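Local coordinates for protein NAD nucleotidase (Haemophilus influenzae, PDB 3ZTV) that degrades NAD to adenosine and nicotinamide riboside, acting as a zinc-dependent periplasmic pyrophosphatase and 5'-nucleotidase of broad specificity with highest activity on AMP, at residues A[24-30]-A[41-47]; A[366-372]-A[384-390]; A[213-218]-A[251-255]. All coordinates share one frame. Numbering follows the deposited sequence.

Contact 1: A[24-30]-A[41-47]; sequences YLEPHET and VDIGGFS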
ATOM      1  N   TYR A  24      23.836  13.311 -20.005  1.00  5.23           N
ATOM      2  CA  TYR A  24      24.040  13.920 -21.323  1.00  4.63           C
ATOM      3  C   TYR A  24      24.528  15.354 -21.152  1.00  5.96           C
ATOM      4  O   TYR A  24      23.745  16.316 -21.237  1.00  7.00           O
ATOM      5  CB  TYR A  24      22.764  13.881 -22.172  1.00  6.40           C
ATOM      6  CG  TYR A  24      22.567  12.566 -22.879  1.00  5.60           C
ATOM      7  CD1 TYR A  24      22.221  11.416 -22.178  1.00  8.01           C
ATOM      8  CD2 TYR A  24      22.744  12.465 -24.256  1.00 10.07           C
ATOM      9  CE1 TYR A  24      22.048  10.204 -22.826  1.00  8.51           C
ATOM     10  CE2 TYR A  24      22.574  11.258 -24.916  1.00 11.38           C
ATOM     11  CZ  TYR A  24      22.222  10.132 -24.192  1.00  9.51           C
ATOM     12  OH  TYR A  24      22.055   8.941 -24.861  1.00 12.59           O
ATOM     13  N   LEU A  25      25.823  15.507 -20.913  1.00  6.27           N
ATOM     14  CA  LEU A  25      26.381  16.842 -20.738  1.00  6.29           C
ATOM     15  C   LEU A  25      26.542  17.581 -22.063  1.00  6.77           C
ATOM     16  O   LEU A  25      26.456  18.809 -22.112  1.00  7.75           O
ATOM     17  CB  LEU A  25      27.728  16.782 -20.012  1.00  6.95           C
ATOM     18  CG  LEU A  25      27.672  16.894 -18.485  1.00  9.75           C
ATOM     19  CD1 LEU A  25      26.738  15.865 -17.865  1.00 11.01           C
ATOM     20  CD2 LEU A  25      29.067  16.788 -17.887  1.00 11.18           C
ATOM     21  N   GLU A  26      26.774  16.832 -23.137  1.00  6.33           N
ATOM     22  CA  GLU A  26      26.950  17.419 -24.461  1.00  6.97           C
ATOM     23  C   GLU A  26      25.647  17.303 -25.235  1.00  6.73           C
ATOM     24  O   GLU A  26      24.783  16.515 -24.871  1.00  7.40           O
ATOM     25  CB  GLU A  26      28.067  16.692 -25.223  1.00  8.43           C
ATOM     26  CG  GLU A  26      29.461  16.842 -24.619  1.00 12.13           C
ATOM     27  CD  GLU A  26      30.549  16.244 -25.500  1.00 16.25           C
ATOM     28  OE1 GLU A  26      30.598  16.583 -26.704  1.00 21.98           O
ATOM     29  OE2 GLU A  26      31.358  15.440 -24.998  1.00 12.80           O
ATOM     30  N   PRO A  27      25.511  18.084 -26.318  1.00  7.23           N
ATOM     31  CA  PRO A  27      24.362  17.943 -27.219  1.00  6.69           C
ATOM     32  C   PRO A  27      24.336  16.553 -27.855  1.00  7.23           C
ATOM     33  O   PRO A  27      25.348  15.834 -27.812  1.00  9.83           O
ATOM     34  CB  PRO A  27      24.625  19.011 -28.296  1.00  8.31           C
ATOM     35  CG  PRO A  27      25.518  20.004 -27.627  1.00  9.42           C
ATOM     36  CD  PRO A  27      26.413  19.168 -26.750  1.00  9.39           C
ATOM     37  N   HIS A  28      23.201  16.168 -28.427  1.00  8.17           N
ATOM     38  CA  HIS A  28      23.128  14.944 -29.215  1.00  8.31           C
ATOM     39  C   HIS A  28      22.286  15.180 -30.471  1.00  9.00           C
ATOM     40  O   HIS A  28      21.550  16.163 -30.569  1.00  9.15           O
ATOM     41  CB  HIS A  28      22.610  13.763 -28.381  1.00  8.06           C
ATOM     42  CG  HIS A  28      21.180  13.896 -27.960  1.00  9.53           C
ATOM     43  ND1 HIS A  28      20.782  14.683 -26.898  1.00  8.06           N
ATOM     44  CD2 HIS A  28      20.051  13.329 -28.449  1.00 10.46           C
ATOM     45  CE1 HIS A  28      19.471  14.603 -26.759  1.00  9.35           C
ATOM     46  NE2 HIS A  28      19.003  13.788 -27.686  1.00 11.21           N
ATOM     47  N   GLU A  29      22.396  14.276 -31.433  1.00  9.52           N
ATOM     48  CA  GLU A  29      21.710  14.453 -32.702  1.00 11.37           C
ATOM     49  C   GLU A  29      20.264  13.959 -32.651  1.00 11.94           C
ATOM     50  O   GLU A  29      19.952  12.975 -31.969  1.00 12.82           O
ATOM     51  CB  GLU A  29      22.484  13.718 -33.792  1.00 12.12           C
ATOM     52  CG  GLU A  29      22.009  13.971 -35.204  1.00 14.27           C
ATOM     53  CD  GLU A  29      22.911  13.299 -36.219  1.00 17.64           C
ATOM     54  OE1 GLU A  29      23.955  13.884 -36.570  1.00 18.01           O
ATOM     55  OE2 GLU A  29      22.582  12.172 -36.641  1.00 20.45           O
ATOM     56  N   THR A  30      19.380  14.657 -33.360  1.00 10.39           N
ATOM     57  CA  THR A  30      18.023  14.181 -33.571  1.00 11.96           C
ATOM     58  C   THR A  30      17.576  14.583 -34.981  1.00 11.40           C
ATOM     59  O   THR A  30      18.283  15.320 -35.671  1.00 13.64           O
ATOM     60  CB  THR A  30      17.049  14.737 -32.503  1.00 12.11           C
ATOM     61  OG1 THR A  30      15.854  13.946 -32.479  1.00 13.10           O
ATOM     62  CG2 THR A  30      16.686  16.182 -32.803  1.00 13.58           C
ATOM     63  N   VAL A  41      19.822  17.587 -36.826  1.00  9.89           N
ATOM     64  CA  VAL A  41      20.198  18.751 -36.031  1.00 10.22           C
ATOM     65  C   VAL A  41      20.759  18.278 -34.694  1.00  8.52           C
ATOM     66  O   VAL A  41      20.577  17.116 -34.321  1.00  9.32           O
ATOM     67  CB  VAL A  41      18.982  19.676 -35.770  1.00  9.10           C
ATOM     68  CG1 VAL A  41      18.372  20.131 -37.088  1.00 10.26           C
ATOM     69  CG2 VAL A  41      17.935  18.981 -34.891  1.00 10.79           C
ATOM     70  N   ASP A  42      21.460  19.167 -33.993  1.00  7.86           N
ATOM     71  CA  ASP A  42      21.908  18.891 -32.634  1.00  9.14           C
ATOM     72  C   ASP A  42      20.992  19.580 -31.631  1.00  7.61           C
ATOM     73  O   ASP A  42      20.600  20.738 -31.836  1.00  8.97           O
ATOM     74  CB  ASP A  42      23.345  19.367 -32.428  1.00  9.06           C
ATOM     75  CG  ASP A  42      24.344  18.551 -33.227  1.00 12.20           C
ATOM     76  OD1 ASP A  42      24.151  17.323 -33.333  1.00 12.24           O
ATOM     77  OD2 ASP A  42      25.300  19.143 -33.766  1.00 15.34           O
ATOM     78  N   ILE A  43      20.654  18.864 -30.557  1.00  6.57           N
ATOM     79  CA  ILE A  43      19.835  19.408 -29.473  1.00  8.01           C
ATOM     80  C   ILE A  43      20.469  19.151 -28.118  1.00  8.34           C
ATOM     81  O   ILE A  43      21.285  18.243 -27.949  1.00  6.82           O
ATOM     82  CB  ILE A  43      18.408  18.809 -29.451  1.00  8.32           C
ATOM     83  CG1 ILE A  43      18.443  17.276 -29.484  1.00  8.91           C
ATOM     84  CG2 ILE A  43      17.576  19.348 -30.605  1.00  9.62           C
ATOM     85  CD1 ILE A  43      17.107  16.618 -29.142  1.00 11.43           C
ATOM     86  N   GLY A  44      20.110  19.985 -27.152  1.00  6.76           N
ATOM     87  CA  GLY A  44      20.428  19.707 -25.771  1.00  6.96           C
ATOM     88  C   GLY A  44      21.828  20.061 -25.318  1.00  6.55           C
ATOM     89  O   GLY A  44      22.482  20.949 -25.874  1.00  8.04           O
ATOM     90  N   GLY A  45      22.286  19.345 -24.296  1.00  6.52           N
ATOM     91  CA  GLY A  45      23.543  19.646 -23.637  1.00  7.38           C
ATOM     92  C   GLY A  45      23.319  20.549 -22.437  1.00  5.90           C
ATOM     93  O   GLY A  45      22.409  21.385 -22.437  1.00  6.59           O
ATOM     94  N   PHE A  46      24.135  20.375 -21.405  1.00  6.42           N
ATOM     95  CA  PHE A  46      23.920  21.118 -20.172  1.00  6.50           C
ATOM     96  C   PHE A  46      24.316  22.590 -20.244  1.00  6.64           C
ATOM     97  O   PHE A  46      23.837  23.385 -19.442  1.00  7.44           O
ATOM     98  CB  PHE A  46      24.564  20.430 -18.963  1.00  7.04           C
ATOM     99  CG  PHE A  46      23.607  20.234 -17.816  1.00  5.54           C
ATOM    100  CD1 PHE A  46      23.380  21.256 -16.903  1.00  6.15           C
ATOM    101  CD2 PHE A  46      22.924  19.037 -17.660  1.00  7.23           C
ATOM    102  CE1 PHE A  46      22.497  21.088 -15.857  1.00  7.44           C
ATOM    103  CE2 PHE A  46      22.030  18.868 -16.607  1.00  6.86           C
ATOM    104  CZ  PHE A  46      21.825  19.894 -15.706  1.00  7.49           C
ATOM    105  N   SER A  47      25.177  22.972 -21.186  1.00  7.53           N
ATOM    106  CA  SER A  47      25.480  24.391 -21.333  1.00  6.65           C
ATOM    107  C   SER A  47      24.221  25.149 -21.756  1.00  6.16           C
ATOM    108  O   SER A  47      23.912  26.211 -21.202  1.00  7.72           O
ATOM    109  CB  SER A  47      26.604  24.613 -22.338  1.00  7.65           C
ATOM    110  OG  SER A  47      26.885  25.999 -22.456  1.00 11.34           O
TER
HETATM  111  O   HOH W   1      26.481  21.287 -23.417  1.00  8.18           O
HETATM  112  O   HOH W   2      22.020  16.205 -25.018  1.00  7.88           O
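The two segments form the open end of a β-hairpin, strands 28-34 and 37-43, in the metallophosphoesterase part of the chain; between the short strand segments, the axes approach to 4.5 Å with 128° between their N-to-C directions. Val41 and Thr30 make an antiparallel hydrogen-bonded pair: Thr30 N donates to Val41 O (2.9 Å) and Val41 N to Thr30 O (3.0 Å), while their CG2 methyls meet at 3.7 Å. Asp42 faces Glu29 in the non-hydrogen-bonded pair, with CA atoms 4.4 Å apart. Both acidic side chains lie on the same face, where Lys299 forms a salt bridge with each and so offsets two like charges. Ile43 restores the hydrogen-bonded pattern with His28: Ile43 N to His28 O is 2.8 Å and His28 N to Ile43 O 2.9 Å. On the face shared with Val41 and Thr30, Ile43 CG1 sits 4.1 Å from the centroid of the His28 ring and 19° off its normal, a CH-pi contact. Gly44 has a positive phi (81°), and its O meets Pro27 CG at 3.6 Å. Gly45 then passes so close to Pro27 (CA-CA 4.0 Å) that an ideal CB would clash with Pro27 N at 3.0 Å; it is also the N-cap residue of helix 46-59. Segment 24-30 follows the zinc ligands Asp20 and His22 in sequence, and the Tyr24 and His22 side chains are about 4 Å apart. Phe46 N donates to Leu25 O at 2.9 Å, and a water donates to the same Leu25 O (2.8 Å) while accepting from Ser47 N (3.1 Å).

Contact 2: A[366-372]-A[384-390]; sequences MPGGSAN and GSIATRF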
ATOM      1  N   MET A 366      36.714 -14.830 -29.606  1.00 15.39           N
ATOM      2  CA  MET A 366      35.299 -15.180 -29.669  1.00 15.53           C
ATOM      3  C   MET A 366      34.746 -14.708 -31.013  1.00 14.10           C
ATOM      4  O   MET A 366      34.603 -13.508 -31.242  1.00 15.14           O
ATOM      5  CB  MET A 366      34.544 -14.545 -28.498  1.00 16.24           C
ATOM      6  CG  MET A 366      34.847 -15.216 -27.165  1.00 14.50           C
ATOM      7  SD  MET A 366      34.202 -14.336 -25.723  1.00 13.92           S
ATOM      8  CE  MET A 366      35.317 -12.936 -25.629  1.00 17.98           C
ATOM      9  N   PRO A 367      34.468 -15.652 -31.928  1.00 14.40           N
ATOM     10  CA  PRO A 367      34.080 -15.273 -33.291  1.00 15.75           C
ATOM     11  C   PRO A 367      32.811 -14.428 -33.314  1.00 13.13           C
ATOM     12  O   PRO A 367      31.870 -14.691 -32.558  1.00 13.94           O
ATOM     13  CB  PRO A 367      33.838 -16.621 -33.980  1.00 16.22           C
ATOM     14  CG  PRO A 367      34.628 -17.606 -33.183  1.00 19.21           C
ATOM     15  CD  PRO A 367      34.587 -17.111 -31.767  1.00 16.70           C
ATOM     16  N   GLY A 368      32.807 -13.421 -34.182  1.00 14.62           N
ATOM     17  CA  GLY A 368      31.661 -12.555 -34.379  1.00 13.38           C
ATOM     18  C   GLY A 368      31.666 -12.005 -35.792  1.00 14.68           C
ATOM     19  O   GLY A 368      32.333 -12.552 -36.678  1.00 16.35           O
ATOM     20  N   GLY A 369      30.928 -10.923 -36.011  1.00 14.16           N
ATOM     21  CA  GLY A 369      30.869 -10.310 -37.322  1.00 15.94           C
ATOM     22  C   GLY A 369      30.057 -11.129 -38.303  1.00 14.95           C
ATOM     23  O   GLY A 369      29.492 -12.166 -37.956  1.00 14.17           O
ATOM     24  N   SER A 370      30.014 -10.668 -39.547  1.00 16.08           N
ATOM     25  CA  SER A 370      29.148 -11.269 -40.555  1.00 16.71           C
ATOM     26  C   SER A 370      29.468 -12.735 -40.853  1.00 17.94           C
ATOM     27  O   SER A 370      28.564 -13.551 -41.040  1.00 15.97           O
ATOM     28  CB  SER A 370      29.199 -10.452 -41.846  1.00 21.53           C
ATOM     29  OG  SER A 370      28.313 -10.979 -42.815  1.00 26.74           O
ATOM     30  N   ALA A 371      30.753 -13.069 -40.896  1.00 18.24           N
ATOM     31  CA  ALA A 371      31.169 -14.417 -41.267  1.00 17.86           C
ATOM     32  C   ALA A 371      30.657 -15.478 -40.295  1.00 18.60           C
ATOM     33  O   ALA A 371      30.423 -16.627 -40.679  1.00 18.33           O
ATOM     34  CB  ALA A 371      32.688 -14.491 -41.377  1.00 19.18           C
ATOM     35  N   ASN A 372      30.482 -15.093 -39.034  1.00 16.84           N
ATOM     36  CA  ASN A 372      30.155 -16.059 -37.988  1.00 15.82           C
ATOM     37  C   ASN A 372      28.716 -15.997 -37.489  1.00 14.65           C
ATOM     38  O   ASN A 372      28.397 -16.579 -36.455  1.00 15.01           O
ATOM     39  CB  ASN A 372      31.125 -15.923 -36.812  1.00 16.11           C
ATOM     40  CG  ASN A 372      32.557 -16.234 -37.203  1.00 17.61           C
ATOM     41  OD1 ASN A 372      32.917 -17.395 -37.410  1.00 18.34           O
ATOM     42  ND2 ASN A 372      33.386 -15.198 -37.296  1.00 17.63           N
ATOM     43  N   GLY A 384      29.440 -20.694 -34.244  1.00 14.86           N
ATOM     44  CA  GLY A 384      28.888 -19.463 -34.771  1.00 14.16           C
ATOM     45  C   GLY A 384      29.377 -18.264 -33.986  1.00 13.71           C
ATOM     46  O   GLY A 384      30.548 -18.183 -33.615  1.00 13.95           O
ATOM     47  N   SER A 385      28.461 -17.344 -33.700  1.00 14.70           N
ATOM     48  CA  SER A 385      28.834 -16.064 -33.119  1.00 12.94           C
ATOM     49  C   SER A 385      28.926 -16.100 -31.591  1.00 11.10           C
ATOM     50  O   SER A 385      28.013 -15.647 -30.892  1.00 12.59           O
ATOM     51  CB  SER A 385      27.848 -14.978 -33.558  1.00 12.79           C
ATOM     52  OG  SER A 385      28.375 -13.696 -33.273  1.00 12.06           O
ATOM     53  N   ILE A 386      30.029 -16.626 -31.072  1.00 11.60           N
ATOM     54  CA  ILE A 386      30.257 -16.655 -29.632  1.00 12.44           C
ATOM     55  C   ILE A 386      30.270 -15.232 -29.069  1.00 12.35           C
ATOM     56  O   ILE A 386      29.834 -14.994 -27.940  1.00 11.28           O
ATOM     57  CB  ILE A 386      31.575 -17.388 -29.269  1.00 12.89           C
ATOM     58  CG1 ILE A 386      31.522 -18.845 -29.745  1.00 13.75           C
ATOM     59  CG2 ILE A 386      31.809 -17.345 -27.768  1.00 13.36           C
ATOM     60  CD1 ILE A 386      32.813 -19.625 -29.509  1.00 16.73           C
ATOM     61  N   ALA A 387      30.753 -14.284 -29.866  1.00 11.69           N
ATOM     62  CA  ALA A 387      30.751 -12.884 -29.453  1.00 12.51           C
ATOM     63  C   ALA A 387      29.335 -12.383 -29.152  1.00 11.58           C
ATOM     64  O   ALA A 387      29.146 -11.579 -28.242  1.00 11.31           O
ATOM     65  CB  ALA A 387      31.439 -12.002 -30.497  1.00 11.64           C
ATOM     66  N   THR A 388      28.346 -12.874 -29.894  1.00  9.60           N
ATOM     67  CA  THR A 388      26.955 -12.506 -29.627  1.00 11.33           C
ATOM     68  C   THR A 388      26.471 -13.078 -28.292  1.00 10.24           C
ATOM     69  O   THR A 388      25.769 -12.398 -27.536  1.00  9.90           O
ATOM     70  CB  THR A 388      26.018 -12.927 -30.771  1.00  9.16           C
ATOM     71  OG1 THR A 388      26.456 -12.309 -31.987  1.00 11.07           O
ATOM     72  CG2 THR A 388      24.590 -12.492 -30.477  1.00 10.23           C
ATOM     73  N   ARG A 389      26.845 -14.323 -27.992  1.00 10.68           N
ATOM     74  CA  ARG A 389      26.560 -14.891 -26.673  1.00 10.29           C
ATOM     75  C   ARG A 389      27.169 -14.014 -25.575  1.00 10.01           C
ATOM     76  O   ARG A 389      26.527 -13.739 -24.562  1.00 11.15           O
ATOM     77  CB  ARG A 389      27.050 -16.344 -26.573  1.00 11.78           C
ATOM     78  CG  ARG A 389      26.729 -17.043 -25.256  1.00 11.06           C
ATOM     79  CD  ARG A 389      27.895 -16.978 -24.289  1.00 14.08           C
ATOM     80  NE  ARG A 389      27.577 -17.538 -22.974  1.00 13.44           N
ATOM     81  CZ  ARG A 389      27.972 -18.732 -22.542  1.00 15.19           C
ATOM     82  NH1 ARG A 389      28.697 -19.528 -23.317  1.00 15.96           N
ATOM     83  NH2 ARG A 389      27.635 -19.133 -21.324  1.00 16.13           N
ATOM     84  N   PHE A 390      28.402 -13.566 -25.781  1.00 10.44           N
ATOM     85  CA  PHE A 390      29.049 -12.650 -24.850  1.00 11.86           C
ATOM     86  C   PHE A 390      28.203 -11.388 -24.621  1.00 10.81           C
ATOM     87  O   PHE A 390      27.957 -10.985 -23.481  1.00 10.16           O
ATOM     88  CB  PHE A 390      30.428 -12.271 -25.393  1.00 13.30           C
ATOM     89  CG  PHE A 390      31.290 -11.533 -24.415  1.00 18.73           C
ATOM     90  CD1 PHE A 390      30.968 -11.493 -23.072  1.00 21.23           C
ATOM     91  CD2 PHE A 390      32.442 -10.891 -24.842  1.00 20.97           C
ATOM     92  CE1 PHE A 390      31.763 -10.816 -22.179  1.00 23.39           C
ATOM     93  CE2 PHE A 390      33.243 -10.211 -23.950  1.00 26.41           C
ATOM     94  CZ  PHE A 390      32.904 -10.174 -22.613  1.00 25.43           C
TER
HETATM   95  O   HOH W   3      28.027 -12.256 -35.478  1.00 13.45           O
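This is a buried contact between a loop without regular secondary structure, 366-372, and the start of helix 386-396, linked by one direct hydrogen bond and a line of apolar contacts. The bond runs from Ala387 N to Pro367 O (2.9 Å, 170°), so a carbonyl from the preceding loop satisfies an amide in the first turn of the helix. Ser385 CA adds a CA-H...O contact to the same Pro367 O at 3.4 Å. Gly368 passes directly beside this turn: an ideal CB on it would lie 2.9 Å from Ala387 CB, a clash that explains the need for a residue without a side chain. Ser385 is the N-cap residue and the centre of an inverse gamma turn; its OG accepts from Thr388 OG1 (2.7 Å) and donates to a water that in turn donates to Gly369 O (2.9 Å). Both segments belong to the C-terminal 5'-nucleotidase domain, which holds the adenosine in this crystal. The side chain of Ser385 is about 11 Å from that ligand and about 6 Å from the side chain of Arg373, a probable substrate-binding residue. The apolar side begins where Pro367 CD meets Ile386 CD1 at 3.8 Å and Met366 CG meets Ile386 CG2, also at 3.8 Å. One turn further on, Met366 makes a Met-aromatic contact with Phe390: SD lies 4.6 Å from the ring centroid, 38° off the normal, and CE reaches CD2 at 3.6 Å. Phe549 meets the Phe390 ring edge-to-face. In the loop itself, Asn372 ND2 donates to Gly368 O at 2.9 Å.

Contact 3: A[213-218]-A[251-255]; sequences AQKVND and FKNPN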
ATOM      1  N   ALA A 213      -2.956  12.374 -10.047  1.00  5.07           N
ATOM      2  CA  ALA A 213      -3.755  13.570 -10.319  1.00  5.25           C
ATOM      3  C   ALA A 213      -5.251  13.294 -10.183  1.00  6.25           C
ATOM      4  O   ALA A 213      -6.002  14.139  -9.700  1.00  7.85           O
ATOM      5  CB  ALA A 213      -3.444  14.116 -11.699  1.00  6.56           C
ATOM      6  N   GLN A 214      -5.676  12.095 -10.581  1.00  5.37           N
ATOM      7  CA  GLN A 214      -7.103  11.763 -10.598  1.00  6.89           C
ATOM      8  C   GLN A 214      -7.603  11.114  -9.316  1.00  7.15           C
ATOM      9  O   GLN A 214      -8.815  11.077  -9.073  1.00  8.22           O
ATOM     10  CB  GLN A 214      -7.414  10.866 -11.791  1.00  8.75           C
ATOM     11  CG  GLN A 214      -7.197  11.558 -13.124  1.00  9.77           C
ATOM     12  CD  GLN A 214      -7.369  10.618 -14.291  1.00 14.34           C
ATOM     13  OE1 GLN A 214      -6.457   9.866 -14.631  1.00 17.84           O
ATOM     14  NE2 GLN A 214      -8.542  10.648 -14.911  1.00 14.73           N
ATOM     15  N   LYS A 215      -6.684  10.621  -8.491  1.00  6.52           N
ATOM     16  CA  LYS A 215      -7.052   9.843  -7.305  1.00  6.62           C
ATOM     17  C   LYS A 215      -6.680  10.485  -5.980  1.00  6.03           C
ATOM     18  O   LYS A 215      -7.125  10.033  -4.928  1.00  8.10           O
ATOM     19  CB  LYS A 215      -6.445   8.439  -7.371  1.00  9.59           C
ATOM     20  CG  LYS A 215      -7.021   7.572  -8.471  1.00 11.83           C
ATOM     21  CD  LYS A 215      -6.511   6.143  -8.406  1.00 16.40           C
ATOM     22  CE  LYS A 215      -7.192   5.277  -9.457  1.00 18.72           C
ATOM     23  NZ  LYS A 215      -6.659   3.884  -9.469  1.00 23.46           N
ATOM     24  N   VAL A 216      -5.857  11.526  -6.016  1.00  6.78           N
ATOM     25  CA  VAL A 216      -5.314  12.131  -4.809  1.00  5.77           C
ATOM     26  C   VAL A 216      -5.700  13.608  -4.759  1.00  5.94           C
ATOM     27  O   VAL A 216      -5.616  14.305  -5.772  1.00  6.27           O
ATOM     28  CB  VAL A 216      -3.765  11.982  -4.775  1.00  6.36           C
ATOM     29  CG1 VAL A 216      -3.148  12.790  -3.647  1.00  6.00           C
ATOM     30  CG2 VAL A 216      -3.363  10.508  -4.680  1.00  7.54           C
ATOM     31  N   ASN A 217      -6.127  14.065  -3.584  1.00  5.95           N
ATOM     32  CA  ASN A 217      -6.498  15.465  -3.382  1.00  6.64           C
ATOM     33  C   ASN A 217      -5.349  16.350  -2.897  1.00  5.96           C
ATOM     34  O   ASN A 217      -4.342  15.866  -2.363  1.00  7.36           O
ATOM     35  CB  ASN A 217      -7.669  15.578  -2.386  1.00  5.99           C
ATOM     36  CG  ASN A 217      -8.922  14.884  -2.872  1.00  7.99           C
ATOM     37  OD1 ASN A 217      -9.559  14.113  -2.135  1.00 11.26           O
ATOM     38  ND2 ASN A 217      -9.278  15.139  -4.114  1.00  6.32           N
ATOM     39  N   ASP A 218      -5.508  17.656  -3.097  1.00  6.89           N
ATOM     40  CA  ASP A 218      -4.676  18.682  -2.476  1.00  6.78           C
ATOM     41  C   ASP A 218      -3.311  18.904  -3.139  1.00  6.10           C
ATOM     42  O   ASP A 218      -2.487  19.664  -2.625  1.00  7.74           O
ATOM     43  CB  ASP A 218      -4.537  18.422  -0.969  1.00 10.01           C
ATOM     44  CG  ASP A 218      -5.882  18.342  -0.269  1.00 16.31           C
ATOM     45  OD1 ASP A 218      -6.724  19.240  -0.482  1.00 20.31           O
ATOM     46  OD2 ASP A 218      -6.093  17.363   0.467  1.00 22.18           O
ATOM     47  N   PHE A 251      -6.181  17.679 -15.221  1.00  6.50           N
ATOM     48  CA  PHE A 251      -7.182  16.764 -14.687  1.00  6.83           C
ATOM     49  C   PHE A 251      -7.979  17.445 -13.587  1.00  6.84           C
ATOM     50  O   PHE A 251      -7.658  18.563 -13.188  1.00  7.31           O
ATOM     51  CB  PHE A 251      -6.493  15.498 -14.148  1.00  8.34           C
ATOM     52  CG  PHE A 251      -5.686  14.786 -15.189  1.00  7.11           C
ATOM     53  CD1 PHE A 251      -6.287  13.873 -16.035  1.00  8.54           C
ATOM     54  CD2 PHE A 251      -4.332  15.067 -15.357  1.00  8.23           C
ATOM     55  CE1 PHE A 251      -5.558  13.241 -17.028  1.00  9.11           C
ATOM     56  CE2 PHE A 251      -3.600  14.441 -16.356  1.00  7.28           C
ATOM     57  CZ  PHE A 251      -4.213  13.525 -17.188  1.00  8.75           C
ATOM     58  N   LYS A 252      -9.031  16.773 -13.126  1.00  6.77           N
ATOM     59  CA  LYS A 252      -9.682  17.109 -11.863  1.00  6.36           C
ATOM     60  C   LYS A 252      -9.385  16.019 -10.840  1.00  6.89           C
ATOM     61  O   LYS A 252      -9.462  14.824 -11.155  1.00  7.59           O
ATOM     62  CB  LYS A 252     -11.204  17.206 -12.031  1.00  8.74           C
ATOM     63  CG  LYS A 252     -11.734  18.534 -12.556  1.00 10.15           C
ATOM     64  CD  LYS A 252     -13.271  18.527 -12.576  1.00 10.81           C
ATOM     65  CE  LYS A 252     -13.852  19.833 -13.106  1.00 11.75           C
ATOM     66  NZ  LYS A 252     -13.636  20.967 -12.171  1.00 10.51           N
ATOM     67  N   ASN A 253      -9.061  16.419  -9.622  1.00  6.07           N
ATOM     68  CA  ASN A 253      -8.915  15.448  -8.553  1.00  7.11           C
ATOM     69  C   ASN A 253     -10.303  15.076  -8.000  1.00  6.35           C
ATOM     70  O   ASN A 253     -11.317  15.634  -8.447  1.00  7.58           O
ATOM     71  CB  ASN A 253      -7.927  15.952  -7.488  1.00  6.61           C
ATOM     72  CG  ASN A 253      -8.431  17.164  -6.708  1.00  5.46           C
ATOM     73  OD1 ASN A 253      -9.633  17.462  -6.693  1.00  6.13           O
ATOM     74  ND2 ASN A 253      -7.512  17.861  -6.045  1.00  5.95           N
ATOM     75  N   PRO A 254     -10.377  14.120  -7.056  1.00  6.17           N
ATOM     76  CA  PRO A 254     -11.698  13.698  -6.566  1.00  8.48           C
ATOM     77  C   PRO A 254     -12.510  14.852  -5.978  1.00  7.66           C
ATOM     78  O   PRO A 254     -13.751  14.815  -6.024  1.00  9.62           O
ATOM     79  CB  PRO A 254     -11.349  12.650  -5.505  1.00  9.38           C
ATOM     80  CG  PRO A 254     -10.050  12.042  -6.033  1.00  8.37           C
ATOM     81  CD  PRO A 254      -9.299  13.224  -6.602  1.00  7.68           C
ATOM     82  N   ASN A 255     -11.835  15.869  -5.455  1.00  7.61           N
ATOM     83  CA  ASN A 255     -12.498  17.037  -4.885  1.00  8.02           C
ATOM     84  C   ASN A 255     -12.978  18.032  -5.937  1.00  9.57           C
ATOM     85  O   ASN A 255     -13.695  18.986  -5.607  1.00 11.16           O
ATOM     86  CB  ASN A 255     -11.594  17.728  -3.863  1.00  7.87           C
ATOM     87  CG  ASN A 255     -11.509  16.956  -2.564  1.00  9.23           C
ATOM     88  OD1 ASN A 255     -12.246  15.991  -2.371  1.00 10.60           O
ATOM     89  ND2 ASN A 255     -10.615  17.370  -1.673  1.00 10.22           N
TER
HETATM   90  O   HOH W   4     -10.616  12.445 -10.513  1.00 14.10           O
HETATM   91  O   HOH W   5      -4.768  16.839  -6.122  1.00  5.64           O
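Here the C-terminal end of helix 206-215 packs against the end of strand 249-252, an edge strand of the six-stranded mixed sheet in the metallophosphoesterase α/β fold. Ala213 points its CB toward the strand and touches Phe251 CD2 at 3.9 Å, while Val259 and Val261 of the adjoining strand 258-263 also contact it. The carbonyl of Ala213 is buried without a conventional partner; Asn253 CA approaches its O at 3.4 Å in a CA-H...O contact. Gln214 lays CG 3.8 Å from Phe251 CD1, and a water donates to both Gln214 O and Lys252 O, each at 2.7 Å. Pro254 packs against the last helical turn, its CD 3.3 Å from Gln214 O and its CG 3.7 Å from Lys215 C. Val216 then leaves helical geometry and turns its CB away from 251-255, its side chain packing on Ile180 and Gln184 of helix 179-191; a second water donates to Val216 O at 2.7 Å and accepts from Asn253 ND2 at 2.9 Å. Asn217 fits against Asn253, Pro254 and Asn255 at the dimer interface, where Asp131 of the second subunit touches Asn217 and Asn255. At Asp218, the backbone N lies 3.6 Å from Asn253 ND2.

How the contacts relate
From the N terminus, contact 1 comes first, closing a ten-residue hairpin link close to the zinc site. Contact 3 follows, spanning 32 intervening residues to join a helix end to an edge strand of another sheet, beside the second subunit. Contact 2 comes last and closes an eleven-residue irregular loop in the C-terminal domain. The three are strictly in series: none nests in or crosses another. None touches another either: between nearest atoms, contact 1 is about 21 Å from contact 2 and about 24 Å from contact 3, and contact 2 is about 40 Å from contact 3. Contacts 2 and 3 lie on opposite sides of the chain's centre, whereas contact 1 is nearer to it, its centre 15 Å away.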